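Local coordinates for protein acyl-CoA dehydrogenase (Slackia heliotrinireducens, PDB 4RM7) that belongs to the acyl-CoA dehydrogenase family and assembles from four copies of a chain with two helical domains and a beta-sheet domain between them, at residues A[251-265]-A[288-302]. Residues are numbered along the deposited sequence; the frame is centred on the assembly and turned at random.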
loop_
_atom_site.group_PDB
_atom_site.type_symbol
_atom_site.label_atom_id
_atom_site.label_comp_id
_atom_site.label_asym_id
_atom_site.label_seq_id
_atom_site.Cartn_x
_atom_site.Cartn_y
_atom_site.Cartn_z
ATOM N N ALA A 251 5.988 4.283 21.896
ATOM C CA ALA A 251 6.075 5.684 22.285
ATOM C C ALA A 251 7.351 6.342 21.718
ATOM O O ALA A 251 7.326 7.496 21.281
ATOM C CB ALA A 251 6.026 5.812 23.805
ATOM N N ALA A 252 8.462 5.605 21.713
ATOM C CA ALA A 252 9.690 6.115 21.122
ATOM C C ALA A 252 9.527 6.294 19.622
ATOM O O ALA A 252 9.988 7.287 19.060
ATOM C CB ALA A 252 10.893 5.182 21.427
ATOM N N ALA A 253 8.874 5.335 18.971
ATOM C CA ALA A 253 8.692 5.409 17.526
ATOM C C ALA A 253 7.843 6.635 17.155
ATOM O O ALA A 253 8.139 7.366 16.201
ATOM C CB ALA A 253 8.060 4.151 17.025
ATOM N N LEU A 254 6.798 6.856 17.941
ATOM C CA LEU A 254 5.887 7.965 17.733
ATOM C C LEU A 254 6.627 9.300 17.880
ATOM O O LEU A 254 6.501 10.215 17.063
ATOM C CB LEU A 254 4.745 7.867 18.731
ATOM C CG LEU A 254 3.821 9.067 18.880
ATOM C CD1 LEU A 254 3.105 9.364 17.557
ATOM C CD2 LEU A 254 2.839 8.814 20.028
ATOM N N GLY A 255 7.404 9.394 18.942
ATOM C CA GLY A 255 8.167 10.585 19.210
ATOM C C GLY A 255 9.127 10.889 18.083
ATOM O O GLY A 255 9.179 12.022 17.604
ATOM N N GLU A 256 9.900 9.896 17.658
ATOM C CA GLU A 256 10.888 10.148 16.621
ATOM C C GLU A 256 10.183 10.519 15.316
ATOM O O GLU A 256 10.600 11.448 14.620
ATOM C CB GLU A 256 11.793 8.939 16.418
ATOM C CG GLU A 256 12.648 8.605 17.611
ATOM C CD GLU A 256 13.827 7.722 17.235
ATOM O OE1 GLU A 256 13.884 6.556 17.686
ATOM O OE2 GLU A 256 14.708 8.198 16.492
ATOM N N ALA A 257 9.119 9.781 14.991
ATOM C CA ALA A 257 8.324 10.056 13.807
ATOM C C ALA A 257 7.811 11.493 13.844
ATOM O O ALA A 257 7.813 12.213 12.844
ATOM C CB ALA A 257 7.142 9.055 13.700
ATOM N N GLN A 258 7.390 11.916 15.023
ATOM C CA GLN A 258 6.872 13.258 15.179
ATOM C C GLN A 258 7.966 14.300 14.880
ATOM O O GLN A 258 7.675 15.379 14.353
ATOM C CB GLN A 258 6.306 13.434 16.590
ATOM C CG GLN A 258 5.735 14.799 16.851
ATOM C CD GLN A 258 4.538 15.085 15.976
ATOM O OE1 GLN A 258 3.495 14.476 16.146
ATOM N NE2 GLN A 258 4.682 16.019 15.034
ATOM N N ALA A 259 9.220 13.967 15.211
ATOM C CA ALA A 259 10.349 14.874 14.998
ATOM C C ALA A 259 10.630 15.027 13.505
ATOM O O ALA A 259 10.902 16.129 13.021
ATOM C CB ALA A 259 11.582 14.371 15.719
ATOM N N ALA A 260 10.543 13.911 12.789
ATOM C CA ALA A 260 10.674 13.899 11.343
ATOM C C ALA A 260 9.591 14.741 10.663
ATOM O O ALA A 260 9.850 15.433 9.678
ATOM C CB ALA A 260 10.618 12.473 10.827
HETATM N N MSE A 261 8.377 14.666 11.188
HETATM C CA MSE A 261 7.280 15.432 10.629
HETATM C C MSE A 261 7.520 16.938 10.813
HETATM O O MSE A 261 7.367 17.713 9.866
HETATM C CB MSE A 261 5.951 15.018 11.261
HETATM C CG MSE A 261 4.801 15.924 10.878
HETATM SE SE MSE A 261 4.310 15.721 9.000
HETATM C CE MSE A 261 2.497 16.389 9.180
ATOM N N GLU A 262 7.910 17.346 12.018
ATOM C CA GLU A 262 8.295 18.739 12.251
ATOM C C GLU A 262 9.350 19.258 11.265
ATOM O O GLU A 262 9.219 20.380 10.754
ATOM C CB GLU A 262 8.793 18.923 13.665
ATOM C CG GLU A 262 7.714 18.687 14.683
ATOM C CD GLU A 262 8.261 18.592 16.096
ATOM O OE1 GLU A 262 9.488 18.778 16.269
ATOM O OE2 GLU A 262 7.467 18.338 17.034
ATOM N N ASP A 263 10.370 18.455 10.961
ATOM C CA ASP A 263 11.390 18.896 9.991
ATOM C C ASP A 263 10.795 19.051 8.590
ATOM O O ASP A 263 11.087 20.031 7.888
ATOM C CB ASP A 263 12.588 17.930 9.939
ATOM C CG ASP A 263 13.356 17.872 11.253
ATOM O OD1 ASP A 263 13.116 18.739 12.116
ATOM O OD2 ASP A 263 14.196 16.960 11.426
ATOM N N ALA A 264 9.973 18.080 8.191
ATOM C CA ALA A 264 9.270 18.127 6.914
ATOM C C ALA A 264 8.441 19.406 6.794
ATOM O O ALA A 264 8.536 20.129 5.799
ATOM C CB ALA A 264 8.366 16.894 6.753
ATOM N N VAL A 265 7.635 19.681 7.815
ATOM C CA VAL A 265 6.792 20.866 7.817
ATOM C C VAL A 265 7.652 22.139 7.779
ATOM O O VAL A 265 7.388 23.049 6.999
ATOM C CB VAL A 265 5.847 20.880 9.045
ATOM C CG1 VAL A 265 5.127 22.188 9.128
ATOM C CG2 VAL A 265 4.823 19.725 8.958
ATOM N N LEU A 288 1.837 15.267 3.485
ATOM C CA LEU A 288 1.615 15.877 4.784
ATOM C C LEU A 288 0.368 15.365 5.504
ATOM O O LEU A 288 0.453 15.017 6.686
ATOM C CB LEU A 288 1.544 17.401 4.638
ATOM C CG LEU A 288 2.927 18.031 4.435
ATOM C CD1 LEU A 288 2.867 19.545 4.455
ATOM C CD2 LEU A 288 3.867 17.518 5.511
ATOM N N THR A 289 -0.772 15.367 4.844
ATOM C CA THR A 289 -1.977 14.858 5.461
ATOM C C THR A 289 -1.874 13.361 5.736
ATOM O O THR A 289 -2.325 12.879 6.755
ATOM C CB THR A 289 -3.287 15.286 4.740
ATOM O OG1 THR A 289 -3.284 14.839 3.389
ATOM C CG2 THR A 289 -3.499 16.769 4.776
ATOM N N GLU A 290 -1.273 12.633 4.816
ATOM C CA GLU A 290 -1.053 11.198 5.007
ATOM C C GLU A 290 -0.220 10.947 6.286
ATOM O O GLU A 290 -0.561 10.120 7.125
ATOM C CB GLU A 290 -0.359 10.620 3.779
ATOM C CG GLU A 290 -0.372 9.137 3.719
ATOM C CD GLU A 290 -1.657 8.614 3.105
ATOM O OE1 GLU A 290 -2.150 9.227 2.125
ATOM O OE2 GLU A 290 -2.176 7.596 3.617
HETATM N N MSE A 291 0.858 11.711 6.441
HETATM C CA MSE A 291 1.698 11.647 7.637
HETATM C C MSE A 291 0.968 12.037 8.931
HETATM O O MSE A 291 1.131 11.382 9.958
HETATM C CB MSE A 291 2.922 12.540 7.458
HETATM C CG MSE A 291 3.899 12.011 6.424
HETATM SE SE MSE A 291 4.954 13.425 5.594
HETATM C CE MSE A 291 6.419 13.592 6.896
ATOM N N GLU A 292 0.180 13.104 8.894
ATOM C CA GLU A 292 -0.520 13.506 10.093
ATOM C C GLU A 292 -1.595 12.466 10.467
ATOM O O GLU A 292 -1.879 12.267 11.651
ATOM C CB GLU A 292 -1.130 14.898 9.921
ATOM C CG GLU A 292 -1.587 15.531 11.253
ATOM C CD GLU A 292 -0.433 15.744 12.263
ATOM O OE1 GLU A 292 0.707 15.956 11.835
ATOM O OE2 GLU A 292 -0.658 15.714 13.490
ATOM N N VAL A 293 -2.180 11.793 9.476
ATOM C CA VAL A 293 -3.135 10.726 9.767
ATOM C C VAL A 293 -2.433 9.578 10.494
ATOM O O VAL A 293 -2.933 9.050 11.494
ATOM C CB VAL A 293 -3.790 10.157 8.510
ATOM C CG1 VAL A 293 -4.453 8.835 8.838
ATOM C CG2 VAL A 293 -4.799 11.124 7.929
ATOM N N LYS A 294 -1.268 9.195 9.989
ATOM C CA LYS A 294 -0.530 8.117 10.625
ATOM C C LYS A 294 -0.112 8.498 12.046
ATOM O O LYS A 294 -0.232 7.678 12.956
ATOM C CB LYS A 294 0.678 7.720 9.777
ATOM C CG LYS A 294 0.240 7.013 8.501
ATOM C CD LYS A 294 1.398 6.656 7.630
ATOM C CE LYS A 294 0.906 6.152 6.294
ATOM N NZ LYS A 294 2.042 5.853 5.374
ATOM N N LEU A 295 0.341 9.738 12.248
ATOM C CA LEU A 295 0.745 10.174 13.585
ATOM C C LEU A 295 -0.454 10.147 14.527
ATOM O O LEU A 295 -0.337 9.734 15.686
ATOM C CB LEU A 295 1.331 11.578 13.566
ATOM C CG LEU A 295 2.697 11.803 12.957
ATOM C CD1 LEU A 295 2.974 13.300 12.863
ATOM C CD2 LEU A 295 3.720 11.090 13.837
ATOM N N THR A 296 -1.604 10.596 14.022
ATOM C CA THR A 296 -2.840 10.589 14.807
ATOM C C THR A 296 -3.170 9.167 15.258
ATOM O O THR A 296 -3.453 8.931 16.427
ATOM C CB THR A 296 -4.031 11.168 14.011
ATOM O OG1 THR A 296 -3.656 12.429 13.442
ATOM C CG2 THR A 296 -5.242 11.387 14.925
ATOM N N ASN A 297 -3.118 8.227 14.327
ATOM C CA ASN A 297 -3.413 6.831 14.621
ATOM C C ASN A 297 -2.413 6.221 15.626
ATOM O O ASN A 297 -2.808 5.613 16.611
ATOM C CB ASN A 297 -3.451 6.013 13.311
ATOM C CG ASN A 297 -4.706 6.288 12.472
ATOM O OD1 ASN A 297 -5.703 6.811 12.974
ATOM N ND2 ASN A 297 -4.667 5.908 11.197
HETATM N N MSE A 298 -1.122 6.399 15.373
HETATM C CA MSE A 298 -0.083 5.955 16.291
HETATM C C MSE A 298 -0.327 6.413 17.717
HETATM O O MSE A 298 -0.241 5.614 18.652
HETATM C CB MSE A 298 1.279 6.470 15.853
HETATM C CG MSE A 298 1.807 5.861 14.573
HETATM SE SE MSE A 298 3.580 6.606 14.224
HETATM C CE MSE A 298 3.220 7.377 12.481
ATOM N N ARG A 299 -0.629 7.701 17.868
ATOM C CA ARG A 299 -0.765 8.325 19.181
ATOM C C ARG A 299 -1.986 7.765 19.886
ATOM O O ARG A 299 -1.937 7.424 21.062
ATOM C CB ARG A 299 -0.850 9.850 19.050
ATOM C CG ARG A 299 -0.796 10.597 20.370
ATOM C CD ARG A 299 -0.534 12.101 20.183
ATOM N NE ARG A 299 0.859 12.356 19.837
ATOM C CZ ARG A 299 1.286 12.914 18.703
ATOM N NH1 ARG A 299 0.418 13.287 17.762
ATOM N NH2 ARG A 299 2.599 13.076 18.507
ATOM N N ASN A 300 -3.078 7.658 19.144
ATOM C CA ASN A 300 -4.277 7.039 19.643
ATOM C C ASN A 300 -4.052 5.589 20.129
ATOM O O ASN A 300 -4.602 5.192 21.143
ATOM C CB ASN A 300 -5.344 7.062 18.559
ATOM C CG ASN A 300 -6.050 8.400 18.465
ATOM O OD1 ASN A 300 -6.075 9.170 19.433
ATOM N ND2 ASN A 300 -6.656 8.672 17.308
ATOM N N LEU A 301 -3.243 4.812 19.416
ATOM C CA LEU A 301 -3.031 3.427 19.800
ATOM C C LEU A 301 -2.121 3.364 21.014
ATOM O O LEU A 301 -2.396 2.631 21.961
ATOM C CB LEU A 301 -2.439 2.610 18.659
ATOM C CG LEU A 301 -3.366 2.348 17.471
ATOM C CD1 LEU A 301 -2.599 1.658 16.340
ATOM C CD2 LEU A 301 -4.562 1.502 17.866
ATOM N N VAL A 302 -1.061 4.165 21.009
ATOM C CA VAL A 302 -0.113 4.151 22.118
ATOM C C VAL A 302 -0.772 4.681 23.401
ATOM O O VAL A 302 -0.793 3.991 24.427
ATOM C CB VAL A 302 1.137 4.951 21.767
ATOM C CG1 VAL A 302 2.081 5.012 22.952
ATOM C CG2 VAL A 302 1.835 4.294 20.598
HETATM O O HOH W 1 1.018 14.997 15.479
#
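Met261, present as selenomethionine, sits as a knob in the hole formed by Leu288, Met291, Glu292 and Leu295. Its CG is anti to the backbone N (chi1 171°) and the chain bends at chi2, bringing SE against CE of Met291 (3.7 Å) and setting the terminal methyl CE beside Leu288 O. An unbranched, flexible methionine side chain can bend into a hole lined by both apolar groups and a carboxylate-bearing residue. Leu295 returns the knob, its branches spread among Leu254, Ala257, Gln258 and Met261: CD1 lies 3.8 Å from CG of Met261, while CD2 meets Ala257 CB at 4.0 Å. Small Ala257 and Ala264 leave room for the opposing leucine and methionine. Farther along, Leu254 divides its methyls between two neighbours, CD1 against CB of Met298 and CD2 3.7 Å from CA of Arg299. The antiparallel segments, with axes 9.9 Å apart at their closest, belong to helices 234-270 and 282-311 of the C-terminal helical domain.

One margin is polar. NH2 of Arg299 gives a nearly straight hydrogen bond to OE1 of Gln258 (2.9 Å, 173° at the hydrogen), which lies close to the guanidinium plane, while Leu254 CD1 covers part of one face. A water donates to this OE1 and to Glu292 OE2 (2.7 Å) and accepts from Arg299 NH1. Glu78 pairs with Arg299 NE, and Tyr384 of the second subunit hydrogen-bonds both Glu292 OE1 and Gln258 NE2. The buried arginine thus has acidic and amide partners that probably favour its charged form, and the same polar network ties the helix pair to the neighbouring subunit.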